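Local coordinates for uncharacterized protein conserved in bacteria (Streptococcus suis, PDB 4FZ4) that is a surface antigen fragment that probably binds glycosaminoglycans and thereby mediates attachment of the bacterium to host cells, at residues 4-9 / 59-64; 11-16 / 71-76; 27-32 / 85-90; 36-41 / 110-115; 100-105 / 139-144. All coordinates share one frame; numbering follows the deposited sequence.

Interaction 1 of 5, residues 4-9 / 59-64; sequences AKVEEV and MKADDK
Lys-5 and Ala-61 supply the polar part of this contact, a charged side chain of helix 3-23 meeting a backbone carbonyl of the loop 59-64. Extended over its whole length, with CG anti to the backbone N (chi1 172°), the lysine brings NZ to hydrogen-bond Ala-61 O at 2.6 Å. The ammonium approaches in the carbonyl plane, with a C=O...N angle of 153°. Its charge has a second neighbour in the ring of Phe-66, with which Lys-5 makes a cation-pi contact.

The acceptor belongs to a type I beta turn from Lys-60 to Asp-63, closed by a hydrogen bond of 2.8 Å from Asp-63 N to Lys-60 O. This turn is part of the connection between helices 36-55 and 66-95 of an all-helical fold; the centre of the contact lies about 25 Å from the centre of the chain.

Apolar contacts make up the rest. CG1 of Val-6 meets the CB of Ala-61 at 3.4 Å. Further along the helix, CG1 of Val-9 lies 4.1 Å from the CE of Met-59, and these two side chains cross at about a right angle. A bend at chi3 (85°) places that methionine methyl, while Phe-66 packs against both Val-9 and Met-59.

Interaction 2 of 5, residues 11-16 / 71-76; sequences KVVKEL and GDLNDF. Unlike the reference sequence in segment 11-16: Val-12 (reference Leu).
Val-12 and Leu-73 mark the nearest approach of the two backbones, their CA atoms 7.4 Å apart, where segments 11-16 and 71-76 run in nearly the same direction at a crossing angle of 22° with axes 10.4 Å apart. Leu-73 is the hub, and three residues of helix 3-23 touch different parts of it. CG1 of Val-12 meets CB of Leu-73 at 4.1 Å. CG2 of Val-13 comes instead to the end of the branch, 4.0 Å from CD1 of Leu-73. Leu-16 crosses the same leucine at about a right angle, its CD1 resting 4.0 Å from both CB and CD2 of Leu-73.

The other methyl of Leu-16, CD2, turns to Phe-76 and lies 3.9 Å from that ring's CD2, approaching obliquely. CG of Phe-76, anti to the backbone N (chi1 -170°), starts the ring off toward Leu-16. Met-53 of helix 36-55 packs against Val-13, Leu-16 and Phe-76, making the layer a three-helix core.

All the contacting side chains are aliphatic or aromatic. Methyl groups and one ring carbon pack with no polar pairing between the segments, so cohesion rests on shape and on burial from water.

Interaction 3 of 5, residues 27-32 / 85-90; sequences PSYGDA and YIRQVA
Tyr-29 and Arg-87 cross at about a right angle, the phenol ring and the guanidinium plane standing 82° apart. The aromatic ring is met by the aliphatic part of the arginine: CD2 of Tyr-29 lies 3.9 Å from CG of Arg-87, in an oblique approach. The same ring carbon is also 3.9 Å from CG2 of Ile-86, again obliquely, so the two helix residues meet CD2 from opposite sides of the ring plane. At the root of the side chain, CB of Tyr-29 packs closely on CB of Ala-90, at 3.4 Å, further along helix 66-95.

Arg-87 has CG anti to its carbonyl carbon (chi1 -84°) and runs extended from there to NE, passing the backbone of Pro-27 and Ser-28. Its CB and CG lie near the carbonyl oxygen of Pro-27. CD of Arg-87 comes to 3.0 Å from Pro-27 O. CB of Ser-28 sits over one face of the guanidinium.

Glu-83 receives both a salt bridge from Arg-87 NE and a hydrogen bond with Tyr-29 OH, and NH1 of Arg-87 bonds to the carbonyl O of Val-26. One carboxylate thus ties the loop tyrosine and the helix arginine together. The whole is the packing of an interhelical connection, the loop joining helices 3-23 and 36-55, across the side of the long helix 66-95 in an all-alpha fold.

Interaction 4 of 5, residues 36-41 / 110-115; sequences SYQKAL and LKQDEG
Tyr-37 carries its ring with CG anti to the backbone N (chi1 -177°), toward the loop 110-115. Gln-112 has CG anti to its carbonyl carbon (chi1 -58°), beside the Gln-38 side chain, and a bend at chi2 then turns its CD, with OE1 of Gln-112 4.1 Å from CD2 of Leu-41. The loop backbone passes over one face of the tyrosine: Glu-114 N sits 3.5 Å above the ring plane of Tyr-37, displaced toward the rim, and the carbonyl carbon of Asp-113 lies over the same ring. CD1 of Tyr-37 also approaches Gln-112 O, at 3.5 Å.

That carbonyl has a better partner in a water, which donates to Gln-112 O at 2.9 Å and accepts from Gln-38 N at 3.2 Å, bridging loop and helix. The side chain of Gln-112 is fixed at both ends of its amide: NE2 bonds to Leu-110 O at 3.0 Å, and OE1 accepts from Ile-118 N. Ser-117 OG pairs with Tyr-37 OH.

The arrangement is that of a loop laid over the first turns of a helix, here the link between helices 100-110 and 123-152 packed on the start of helix 36-55.

Interaction 5 of 5, residues 100-105 / 139-144; sequences NTIEEE and GRIKQR
Glu-105 OE2 receives the shortest polar bond of the contact, 2.7 Å from Arg-140 NE, and OE1 takes NH2 of Arg-140 at 3.0 Å. The arginine therefore grips the carboxylate side-on, one nitrogen to each oxygen, each met on its syn side, with carboxylate and guanidinium planes 34° apart. A bend at chi2 (-81°) turns the acid's CD toward the arginine.

Next to the salt bridge, CB of Glu-105 packs 3.5 Å from CG1 of Ile-141, the two side chains sliding past each other in opposite directions. CG2 of Ile-141 also lies 4.4 Å from CG2 of Ile-102, and both isoleucines touch Val-89 of helix 66-95. At the other end Thr-101 crosses Arg-144 at about a right angle, its CB 3.4 Å from CG of Arg-144; the guanidinium pairs with Asp-99 and Glu-147.

Segments 100-105 and 139-144 run antiparallel, at 169°. The one ionic pair across the contact lies beside the packed isoleucines, so burial is combined with a two-point ionic link that would constrain the turning of Arg-140.

The five contacts are spread along an elongated helical chain, with interactions 1 and 5 at opposite sides of its centre, about 42 Å apart between centres. Interactions 1 and 2 share helix 3-23 and touch through Val-9 and Leu-73. Interaction 3 touches both interaction 4, through Tyr-29 and Ile-86 against helix 36-55, and interaction 5, through Val-89; interactions 4 and 5 meet at Leu-110 and Ile-141. Interactions 1, 2 and 3 each close before interaction 5 opens; interactions 1 to 4 cross one another along the chain, and interaction 4 also crosses interaction 5. Helix 66-95 supplies a segment to interactions 2 and 3 and touches residues of the other three, so it links the two ends of this probably glycosaminoglycan-binding domain.

Interaction 1 of 5, residues 4-9 / 59-64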
# COMPACT_ATOMS: atom_id res chain seq x y z
N ALA A 4 -5.21 -16.34 -22.89
CA ALA A 4 -4.65 -16.62 -21.57
C ALA A 4 -3.93 -15.38 -21.07
O ALA A 4 -3.71 -15.21 -19.87
CB ALA A 4 -3.68 -17.79 -21.66
N LYS A 5 -3.59 -14.50 -22.01
CA LYS A 5 -2.90 -13.25 -21.72
C LYS A 5 -3.83 -12.19 -21.13
O LYS A 5 -3.50 -11.58 -20.11
CB LYS A 5 -2.26 -12.72 -23.01
CG LYS A 5 -1.67 -11.32 -22.92
CD LYS A 5 -1.26 -10.81 -24.30
CE LYS A 5 -0.77 -9.37 -24.27
NZ LYS A 5 -0.41 -8.87 -25.62
N VAL A 6 -4.98 -11.98 -21.76
CA VAL A 6 -5.94 -10.98 -21.30
C VAL A 6 -6.62 -11.36 -19.98
O VAL A 6 -6.89 -10.49 -19.15
CB VAL A 6 -7.04 -10.72 -22.35
CG1 VAL A 6 -6.42 -10.14 -23.63
CG2 VAL A 6 -7.80 -12.00 -22.65
N GLU A 7 -6.92 -12.64 -19.80
CA GLU A 7 -7.56 -13.08 -18.57
C GLU A 7 -6.57 -12.93 -17.43
O GLU A 7 -6.95 -12.65 -16.30
CB GLU A 7 -8.01 -14.53 -18.70
CG GLU A 7 -9.40 -14.67 -19.28
CD GLU A 7 -10.44 -13.90 -18.47
OE1 GLU A 7 -10.53 -14.13 -17.25
OE2 GLU A 7 -11.16 -13.06 -19.06
N GLU A 8 -5.30 -13.11 -17.76
CA GLU A 8 -4.23 -12.97 -16.79
C GLU A 8 -4.41 -11.59 -16.17
O GLU A 8 -4.15 -11.38 -14.98
CB GLU A 8 -2.89 -13.06 -17.51
CG GLU A 8 -1.68 -13.19 -16.61
CD GLU A 8 -0.38 -13.10 -17.39
OE1 GLU A 8 0.67 -13.52 -16.85
OE2 GLU A 8 -0.40 -12.60 -18.54
N VAL A 9 -4.87 -10.65 -16.99
CA VAL A 9 -5.10 -9.28 -16.57
C VAL A 9 -6.39 -9.11 -15.77
O VAL A 9 -6.37 -8.57 -14.66
CB VAL A 9 -5.14 -8.34 -17.78
CG1 VAL A 9 -5.41 -6.91 -17.34
CG2 VAL A 9 -3.83 -8.42 -18.53
N MET A 59 -9.64 -3.13 -22.29
CA MET A 59 -8.37 -3.25 -22.99
C MET A 59 -8.28 -4.61 -23.66
O MET A 59 -8.65 -5.63 -23.07
CB MET A 59 -7.20 -3.09 -22.00
CG MET A 59 -5.81 -3.25 -22.59
SD MET A 59 -4.48 -3.03 -21.37
CE MET A 59 -4.39 -4.70 -20.70
N LYS A 60 -7.80 -4.63 -24.90
CA LYS A 60 -7.66 -5.87 -25.66
C LYS A 60 -6.21 -6.31 -25.83
O LYS A 60 -5.29 -5.49 -25.88
CB LYS A 60 -8.33 -5.72 -27.02
CG LYS A 60 -8.09 -4.37 -27.68
CD LYS A 60 -9.08 -4.13 -28.81
CE LYS A 60 -10.51 -4.16 -28.30
NZ LYS A 60 -10.75 -3.14 -27.24
N ALA A 61 -6.03 -7.62 -25.93
CA ALA A 61 -4.72 -8.26 -26.08
C ALA A 61 -3.67 -7.56 -26.94
O ALA A 61 -2.47 -7.64 -26.65
CB ALA A 61 -4.91 -9.68 -26.60
N ASP A 62 -4.10 -6.86 -27.99
CA ASP A 62 -3.16 -6.20 -28.88
C ASP A 62 -2.92 -4.73 -28.57
O ASP A 62 -2.49 -3.98 -29.45
CB ASP A 62 -3.63 -6.33 -30.32
CG ASP A 62 -4.98 -5.68 -30.55
OD1 ASP A 62 -5.10 -4.45 -30.37
OD2 ASP A 62 -5.93 -6.41 -30.92
N ASP A 63 -3.17 -4.30 -27.34
CA ASP A 63 -2.98 -2.89 -27.01
C ASP A 63 -1.49 -2.53 -27.00
O ASP A 63 -0.66 -3.30 -26.52
CB ASP A 63 -3.60 -2.57 -25.65
CG ASP A 63 -4.04 -1.12 -25.55
OD1 ASP A 63 -5.26 -0.88 -25.50
OD2 ASP A 63 -3.17 -0.23 -25.53
N LYS A 64 -1.17 -1.36 -27.53
CA LYS A 64 0.21 -0.91 -27.58
C LYS A 64 0.72 -0.71 -26.17
O LYS A 64 1.87 -1.02 -25.85
CB LYS A 64 0.34 0.41 -28.34
CG LYS A 64 1.76 0.94 -28.40
CD LYS A 64 1.87 2.20 -29.23
CE LYS A 64 3.33 2.60 -29.43
NZ LYS A 64 4.01 2.93 -28.15

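Interaction 2 of 5, residues 11-16 / 71-76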
# COMPACT_ATOMS: atom_id res chain seq x y z
N LYS A 11 -7.85 -10.97 -14.04
CA LYS A 11 -7.64 -11.54 -12.72
C LYS A 11 -6.89 -10.54 -11.83
O LYS A 11 -7.33 -10.24 -10.72
CB LYS A 11 -6.85 -12.84 -12.84
CG LYS A 11 -6.81 -13.67 -11.56
CD LYS A 11 -5.85 -14.84 -11.69
CE LYS A 11 -4.40 -14.38 -11.68
NZ LYS A 11 -4.09 -13.43 -12.79
N VAL A 12 -5.77 -10.02 -12.32
CA VAL A 12 -4.99 -9.04 -11.56
C VAL A 12 -5.91 -7.91 -11.13
O VAL A 12 -5.82 -7.41 -10.01
CB VAL A 12 -3.83 -8.47 -12.40
CG1 VAL A 12 -3.01 -7.50 -11.56
CG2 VAL A 12 -2.96 -9.59 -12.91
N VAL A 13 -6.82 -7.52 -12.03
CA VAL A 13 -7.79 -6.47 -11.73
C VAL A 13 -8.65 -6.93 -10.54
O VAL A 13 -8.78 -6.23 -9.54
CB VAL A 13 -8.72 -6.20 -12.93
CG1 VAL A 13 -10.00 -5.48 -12.47
CG2 VAL A 13 -8.01 -5.33 -13.95
N LYS A 14 -9.21 -8.13 -10.68
CA LYS A 14 -10.05 -8.72 -9.65
C LYS A 14 -9.27 -8.90 -8.35
O LYS A 14 -9.84 -8.80 -7.26
CB LYS A 14 -10.61 -10.06 -10.13
CG LYS A 14 -11.57 -9.93 -11.31
CD LYS A 14 -12.18 -11.27 -11.70
CE LYS A 14 -13.23 -11.13 -12.81
NZ LYS A 14 -12.66 -10.66 -14.11
N GLU A 15 -7.98 -9.18 -8.45
CA GLU A 15 -7.19 -9.34 -7.24
C GLU A 15 -7.12 -7.95 -6.59
O GLU A 15 -7.20 -7.82 -5.37
CB GLU A 15 -5.78 -9.83 -7.55
CG GLU A 15 -5.08 -10.45 -6.35
CD GLU A 15 -3.57 -10.59 -6.54
OE1 GLU A 15 -3.14 -11.01 -7.64
OE2 GLU A 15 -2.82 -10.28 -5.59
N LEU A 16 -6.97 -6.93 -7.42
CA LEU A 16 -6.90 -5.56 -6.91
C LEU A 16 -8.23 -5.13 -6.31
O LEU A 16 -8.26 -4.31 -5.38
CB LEU A 16 -6.52 -4.59 -8.02
CG LEU A 16 -5.10 -4.75 -8.54
CD1 LEU A 16 -4.99 -4.04 -9.88
CD2 LEU A 16 -4.10 -4.18 -7.52
N GLY A 71 2.04 -3.19 -15.85
CA GLY A 71 3.01 -2.82 -14.84
C GLY A 71 2.40 -1.89 -13.80
O GLY A 71 2.69 -2.01 -12.61
N ASP A 72 1.55 -0.97 -14.26
CA ASP A 72 0.88 -0.01 -13.38
C ASP A 72 -0.02 -0.73 -12.38
O ASP A 72 -0.14 -0.32 -11.22
CB ASP A 72 0.05 0.98 -14.20
CG ASP A 72 0.88 2.12 -14.76
OD1 ASP A 72 2.03 1.87 -15.19
OD2 ASP A 72 0.39 3.28 -14.77
N LEU A 73 -0.66 -1.79 -12.84
CA LEU A 73 -1.53 -2.56 -11.96
C LEU A 73 -0.68 -3.17 -10.87
O LEU A 73 -1.05 -3.14 -9.69
CB LEU A 73 -2.27 -3.65 -12.75
CG LEU A 73 -3.27 -3.13 -13.79
CD1 LEU A 73 -4.20 -4.27 -14.21
CD2 LEU A 73 -4.08 -1.98 -13.23
N ASN A 74 0.47 -3.72 -11.25
CA ASN A 74 1.39 -4.31 -10.28
C ASN A 74 1.86 -3.30 -9.24
O ASN A 74 1.90 -3.60 -8.06
CB ASN A 74 2.61 -4.90 -10.99
CG ASN A 74 2.27 -6.11 -11.83
OD1 ASN A 74 1.56 -7.01 -11.38
ND2 ASN A 74 2.78 -6.13 -13.05
N ASP A 75 2.21 -2.09 -9.68
CA ASP A 75 2.67 -1.09 -8.73
C ASP A 75 1.53 -0.71 -7.78
O ASP A 75 1.74 -0.52 -6.59
CB ASP A 75 3.19 0.17 -9.45
CG ASP A 75 4.40 -0.12 -10.35
OD1 ASP A 75 5.05 -1.18 -10.20
OD2 ASP A 75 4.71 0.74 -11.21
N PHE A 76 0.31 -0.65 -8.32
CA PHE A 76 -0.85 -0.29 -7.52
C PHE A 76 -0.99 -1.21 -6.31
O PHE A 76 -1.24 -0.75 -5.18
CB PHE A 76 -2.11 -0.37 -8.39
CG PHE A 76 -3.34 0.21 -7.74
CD1 PHE A 76 -3.23 1.29 -6.86
CD2 PHE A 76 -4.60 -0.32 -7.99
CE1 PHE A 76 -4.35 1.82 -6.24
CE2 PHE A 76 -5.73 0.20 -7.37
CZ PHE A 76 -5.61 1.27 -6.50

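Interaction 3 of 5, residues 27-32 / 85-90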
# COMPACT_ATOMS: atom_id res chain seq x y z
N PRO A 27 -9.39 1.16 9.02
CA PRO A 27 -9.69 2.58 9.30
C PRO A 27 -8.70 3.54 8.64
O PRO A 27 -7.51 3.23 8.53
CB PRO A 27 -9.60 2.65 10.83
CG PRO A 27 -9.99 1.25 11.26
CD PRO A 27 -9.25 0.39 10.27
N SER A 28 -9.18 4.71 8.21
CA SER A 28 -8.30 5.69 7.59
C SER A 28 -7.68 6.53 8.71
O SER A 28 -8.31 6.76 9.73
CB SER A 28 -9.07 6.60 6.63
OG SER A 28 -8.19 7.47 5.94
N TYR A 29 -6.44 6.97 8.51
CA TYR A 29 -5.73 7.76 9.51
C TYR A 29 -6.29 9.16 9.72
O TYR A 29 -5.99 9.82 10.72
CB TYR A 29 -4.25 7.85 9.14
CG TYR A 29 -4.02 7.94 7.65
CD1 TYR A 29 -4.33 9.11 6.95
CD2 TYR A 29 -3.55 6.84 6.93
CE1 TYR A 29 -4.20 9.17 5.56
CE2 TYR A 29 -3.41 6.89 5.55
CZ TYR A 29 -3.74 8.05 4.86
OH TYR A 29 -3.64 8.10 3.49
N GLY A 30 -7.12 9.62 8.78
CA GLY A 30 -7.71 10.94 8.92
C GLY A 30 -6.95 12.11 8.31
O GLY A 30 -6.14 11.94 7.40
N ASP A 31 -7.21 13.31 8.83
CA ASP A 31 -6.59 14.53 8.34
C ASP A 31 -5.40 15.04 9.16
O ASP A 31 -4.95 16.17 8.95
CB ASP A 31 -7.63 15.65 8.24
CG ASP A 31 -8.72 15.36 7.21
OD1 ASP A 31 -8.37 15.08 6.04
OD2 ASP A 31 -9.91 15.42 7.58
N ALA A 32 -4.90 14.24 10.09
CA ALA A 32 -3.76 14.68 10.89
C ALA A 32 -2.64 15.09 9.93
O ALA A 32 -2.48 14.51 8.85
CB ALA A 32 -3.29 13.56 11.80
N TYR A 85 -0.48 -0.52 5.46
CA TYR A 85 0.47 -0.47 6.57
C TYR A 85 0.33 0.83 7.35
O TYR A 85 0.27 0.82 8.58
CB TYR A 85 1.91 -0.55 6.04
CG TYR A 85 2.29 -1.90 5.49
CD1 TYR A 85 1.50 -3.03 5.74
CD2 TYR A 85 3.48 -2.07 4.77
CE1 TYR A 85 1.88 -4.28 5.30
CE2 TYR A 85 3.87 -3.34 4.33
CZ TYR A 85 3.06 -4.44 4.61
OH TYR A 85 3.46 -5.70 4.23
N ILE A 86 0.26 1.95 6.64
CA ILE A 86 0.15 3.22 7.32
C ILE A 86 -1.16 3.38 8.09
O ILE A 86 -1.17 3.93 9.19
CB ILE A 86 0.38 4.40 6.34
CG1 ILE A 86 1.82 4.33 5.81
CG2 ILE A 86 0.20 5.74 7.06
CD1 ILE A 86 2.17 5.42 4.82
N ARG A 87 -2.27 2.90 7.52
CA ARG A 87 -3.54 2.98 8.23
C ARG A 87 -3.43 2.19 9.52
O ARG A 87 -3.98 2.60 10.54
CB ARG A 87 -4.69 2.41 7.40
CG ARG A 87 -5.28 3.40 6.41
CD ARG A 87 -6.55 2.88 5.76
NE ARG A 87 -6.76 3.51 4.46
CZ ARG A 87 -7.83 3.32 3.69
NH1 ARG A 87 -8.80 2.51 4.09
NH2 ARG A 87 -7.91 3.92 2.51
N GLN A 88 -2.71 1.07 9.49
CA GLN A 88 -2.54 0.24 10.69
C GLN A 88 -1.70 0.92 11.77
O GLN A 88 -2.08 0.94 12.93
CB GLN A 88 -1.92 -1.11 10.33
CG GLN A 88 -2.86 -2.06 9.55
CD GLN A 88 -2.14 -3.34 9.12
OE1 GLN A 88 -1.68 -4.12 9.96
NE2 GLN A 88 -2.04 -3.56 7.82
N VAL A 89 -0.57 1.49 11.38
CA VAL A 89 0.30 2.17 12.34
C VAL A 89 -0.43 3.37 12.94
O VAL A 89 -0.34 3.62 14.14
CB VAL A 89 1.59 2.65 11.67
CG1 VAL A 89 2.47 3.35 12.69
CG2 VAL A 89 2.31 1.47 11.05
N ALA A 90 -1.14 4.12 12.11
CA ALA A 90 -1.88 5.28 12.60
C ALA A 90 -2.75 4.81 13.76
O ALA A 90 -2.77 5.43 14.82
CB ALA A 90 -2.76 5.86 11.51

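Interaction 4 of 5, residues 36-41 / 110-115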
# COMPACT_ATOMS: atom_id res chain seq x y z
N SER A 36 -0.83 13.80 6.08
CA SER A 36 -1.29 14.66 5.01
C SER A 36 -0.64 14.33 3.68
O SER A 36 -1.29 14.38 2.63
CB SER A 36 -1.01 16.12 5.37
OG SER A 36 0.34 16.29 5.77
N TYR A 37 0.64 13.98 3.71
CA TYR A 37 1.35 13.63 2.49
C TYR A 37 0.90 12.27 1.93
O TYR A 37 0.60 12.15 0.74
CB TYR A 37 2.86 13.65 2.73
CG TYR A 37 3.66 13.36 1.48
CD1 TYR A 37 3.92 12.06 1.08
CD2 TYR A 37 4.13 14.40 0.68
CE1 TYR A 37 4.63 11.79 -0.08
CE2 TYR A 37 4.84 14.14 -0.49
CZ TYR A 37 5.09 12.83 -0.86
OH TYR A 37 5.83 12.57 -1.98
N GLN A 38 0.86 11.25 2.78
CA GLN A 38 0.42 9.92 2.35
C GLN A 38 -1.03 9.97 1.87
O GLN A 38 -1.40 9.32 0.90
CB GLN A 38 0.53 8.91 3.50
CG GLN A 38 -0.20 7.58 3.26
CD GLN A 38 0.38 6.77 2.11
OE1 GLN A 38 -0.20 5.75 1.69
NE2 GLN A 38 1.52 7.20 1.60
N LYS A 39 -1.85 10.77 2.56
CA LYS A 39 -3.26 10.92 2.21
C LYS A 39 -3.43 11.37 0.76
O LYS A 39 -4.12 10.72 -0.02
CB LYS A 39 -3.92 11.94 3.15
CG LYS A 39 -5.40 12.15 2.91
CD LYS A 39 -5.94 13.27 3.77
CE LYS A 39 -7.39 13.56 3.42
NZ LYS A 39 -7.55 13.92 1.97
N ALA A 40 -2.78 12.48 0.40
CA ALA A 40 -2.87 13.00 -0.96
C ALA A 40 -2.15 12.08 -1.94
O ALA A 40 -2.53 11.99 -3.11
CB ALA A 40 -2.27 14.40 -1.03
N LEU A 41 -1.12 11.40 -1.46
CA LEU A 41 -0.37 10.49 -2.32
C LEU A 41 -1.27 9.30 -2.66
O LEU A 41 -1.45 8.94 -3.82
CB LEU A 41 0.90 10.02 -1.62
CG LEU A 41 1.93 9.35 -2.53
CD1 LEU A 41 2.29 10.32 -3.65
CD2 LEU A 41 3.17 8.97 -1.71
N LEU A 110 8.47 3.61 7.29
CA LEU A 110 7.19 3.66 6.61
C LEU A 110 6.68 5.05 6.28
O LEU A 110 6.10 5.25 5.22
CB LEU A 110 6.13 2.91 7.44
CG LEU A 110 6.50 1.45 7.76
CD1 LEU A 110 5.80 1.00 9.03
CD2 LEU A 110 6.17 0.56 6.59
N LYS A 111 6.88 6.00 7.19
CA LYS A 111 6.40 7.36 6.96
C LYS A 111 6.79 7.86 5.58
O LYS A 111 7.95 7.80 5.20
CB LYS A 111 6.95 8.32 8.02
CG LYS A 111 6.43 9.74 7.85
CD LYS A 111 6.90 10.67 8.95
CE LYS A 111 6.36 12.08 8.70
NZ LYS A 111 6.72 13.04 9.78
N GLN A 112 5.80 8.35 4.84
CA GLN A 112 6.00 8.88 3.49
C GLN A 112 6.16 10.40 3.55
O GLN A 112 5.35 11.09 4.17
CB GLN A 112 4.79 8.53 2.61
CG GLN A 112 4.49 7.05 2.51
CD GLN A 112 5.50 6.30 1.66
OE1 GLN A 112 5.66 6.59 0.48
NE2 GLN A 112 6.19 5.34 2.27
N ASP A 113 7.20 10.90 2.89
CA ASP A 113 7.49 12.34 2.85
C ASP A 113 8.12 12.71 1.52
O ASP A 113 8.70 11.86 0.84
CB ASP A 113 8.46 12.72 3.98
CG ASP A 113 7.74 13.22 5.23
OD1 ASP A 113 8.39 13.31 6.29
OD2 ASP A 113 6.53 13.54 5.15
N GLU A 114 8.00 13.98 1.14
CA GLU A 114 8.60 14.43 -0.11
C GLU A 114 10.06 14.00 -0.04
O GLU A 114 10.75 14.28 0.94
CB GLU A 114 8.47 15.95 -0.25
CG GLU A 114 8.70 16.49 -1.68
CD GLU A 114 10.16 16.54 -2.08
OE1 GLU A 114 10.97 17.06 -1.28
OE2 GLU A 114 10.49 16.08 -3.19
N GLY A 115 10.51 13.32 -1.08
CA GLY A 115 11.88 12.83 -1.10
C GLY A 115 11.86 11.35 -0.77
O GLY A 115 12.14 10.52 -1.64
O HOH W 1 2.72 11.50 5.36

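Interaction 5 of 5, residues 100-105 / 139-144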
# COMPACT_ATOMS: atom_id res chain seq x y z
N ASN A 100 8.09 4.54 21.97
CA ASN A 100 9.18 4.84 21.05
C ASN A 100 9.30 3.90 19.86
O ASN A 100 9.26 4.35 18.72
CB ASN A 100 10.50 4.88 21.82
CG ASN A 100 10.66 6.17 22.62
OD1 ASN A 100 11.62 6.32 23.38
ND2 ASN A 100 9.72 7.09 22.45
N THR A 101 9.45 2.61 20.12
CA THR A 101 9.59 1.63 19.06
C THR A 101 8.65 1.87 17.86
O THR A 101 9.11 1.94 16.72
CB THR A 101 9.38 0.22 19.61
OG1 THR A 101 10.16 0.07 20.81
CG2 THR A 101 9.81 -0.83 18.59
N ILE A 102 7.36 2.03 18.13
CA ILE A 102 6.39 2.26 17.06
C ILE A 102 6.70 3.55 16.29
O ILE A 102 6.71 3.56 15.05
CB ILE A 102 4.95 2.35 17.60
CG1 ILE A 102 4.59 1.08 18.37
CG2 ILE A 102 3.98 2.56 16.44
CD1 ILE A 102 3.18 1.09 18.97
N GLU A 103 6.95 4.62 17.03
CA GLU A 103 7.25 5.91 16.43
C GLU A 103 8.53 5.84 15.61
O GLU A 103 8.61 6.40 14.52
CB GLU A 103 7.41 6.98 17.51
CG GLU A 103 6.39 6.92 18.65
CD GLU A 103 4.94 6.96 18.17
OE1 GLU A 103 4.62 7.82 17.33
OE2 GLU A 103 4.13 6.13 18.65
N GLU A 104 9.52 5.13 16.13
CA GLU A 104 10.82 4.99 15.47
C GLU A 104 10.78 4.15 14.20
O GLU A 104 11.36 4.54 13.18
CB GLU A 104 11.83 4.39 16.45
CG GLU A 104 12.05 5.22 17.70
CD GLU A 104 12.71 4.43 18.82
OE1 GLU A 104 13.01 5.03 19.87
OE2 GLU A 104 12.92 3.21 18.64
N GLU A 105 10.13 2.98 14.26
CA GLU A 105 10.04 2.11 13.09
C GLU A 105 9.28 2.87 12.01
O GLU A 105 9.71 2.95 10.86
CB GLU A 105 9.31 0.81 13.44
CG GLU A 105 10.04 -0.08 14.45
CD GLU A 105 11.14 -0.93 13.83
OE1 GLU A 105 11.52 -0.67 12.67
OE2 GLU A 105 11.63 -1.85 14.52
N GLY A 139 6.42 -5.77 10.65
CA GLY A 139 6.51 -6.95 11.50
C GLY A 139 7.04 -6.61 12.88
O GLY A 139 6.50 -7.06 13.90
N ARG A 140 8.10 -5.82 12.93
CA ARG A 140 8.68 -5.45 14.21
C ARG A 140 7.67 -4.63 15.01
O ARG A 140 7.51 -4.83 16.21
CB ARG A 140 9.98 -4.67 13.99
CG ARG A 140 11.09 -5.53 13.36
CD ARG A 140 12.46 -4.84 13.44
NE ARG A 140 12.51 -3.62 12.63
CZ ARG A 140 12.83 -3.60 11.34
NH1 ARG A 140 13.13 -4.72 10.70
NH2 ARG A 140 12.81 -2.45 10.67
N ILE A 141 6.98 -3.72 14.34
CA ILE A 141 5.99 -2.92 15.02
C ILE A 141 4.96 -3.85 15.66
O ILE A 141 4.55 -3.64 16.81
CB ILE A 141 5.30 -1.96 14.02
CG1 ILE A 141 6.24 -0.80 13.70
CG2 ILE A 141 3.98 -1.46 14.59
CD1 ILE A 141 5.60 0.30 12.88
N LYS A 142 4.56 -4.89 14.94
CA LYS A 142 3.58 -5.83 15.45
C LYS A 142 4.06 -6.66 16.63
O LYS A 142 3.26 -7.09 17.47
CB LYS A 142 3.06 -6.72 14.32
CG LYS A 142 2.08 -5.97 13.43
CD LYS A 142 1.53 -6.81 12.30
CE LYS A 142 0.49 -6.03 11.48
NZ LYS A 142 0.11 -6.79 10.24
N GLN A 143 5.37 -6.90 16.71
CA GLN A 143 5.91 -7.63 17.84
C GLN A 143 5.75 -6.72 19.06
O GLN A 143 5.40 -7.18 20.14
CB GLN A 143 7.38 -7.94 17.65
CG GLN A 143 7.66 -9.02 16.63
CD GLN A 143 8.95 -9.76 16.93
OE1 GLN A 143 9.95 -9.15 17.31
NE2 GLN A 143 8.93 -11.08 16.75
N ARG A 144 6.02 -5.43 18.86
CA ARG A 144 5.91 -4.44 19.93
C ARG A 144 4.50 -4.50 20.49
O ARG A 144 4.28 -4.80 21.66
CB ARG A 144 6.17 -3.04 19.37
CG ARG A 144 7.12 -2.19 20.19
CD ARG A 144 6.61 -1.88 21.58
NE ARG A 144 7.18 -2.77 22.59
CZ ARG A 144 7.21 -2.50 23.89
NH1 ARG A 144 6.70 -1.36 24.34
NH2 ARG A 144 7.75 -3.36 24.74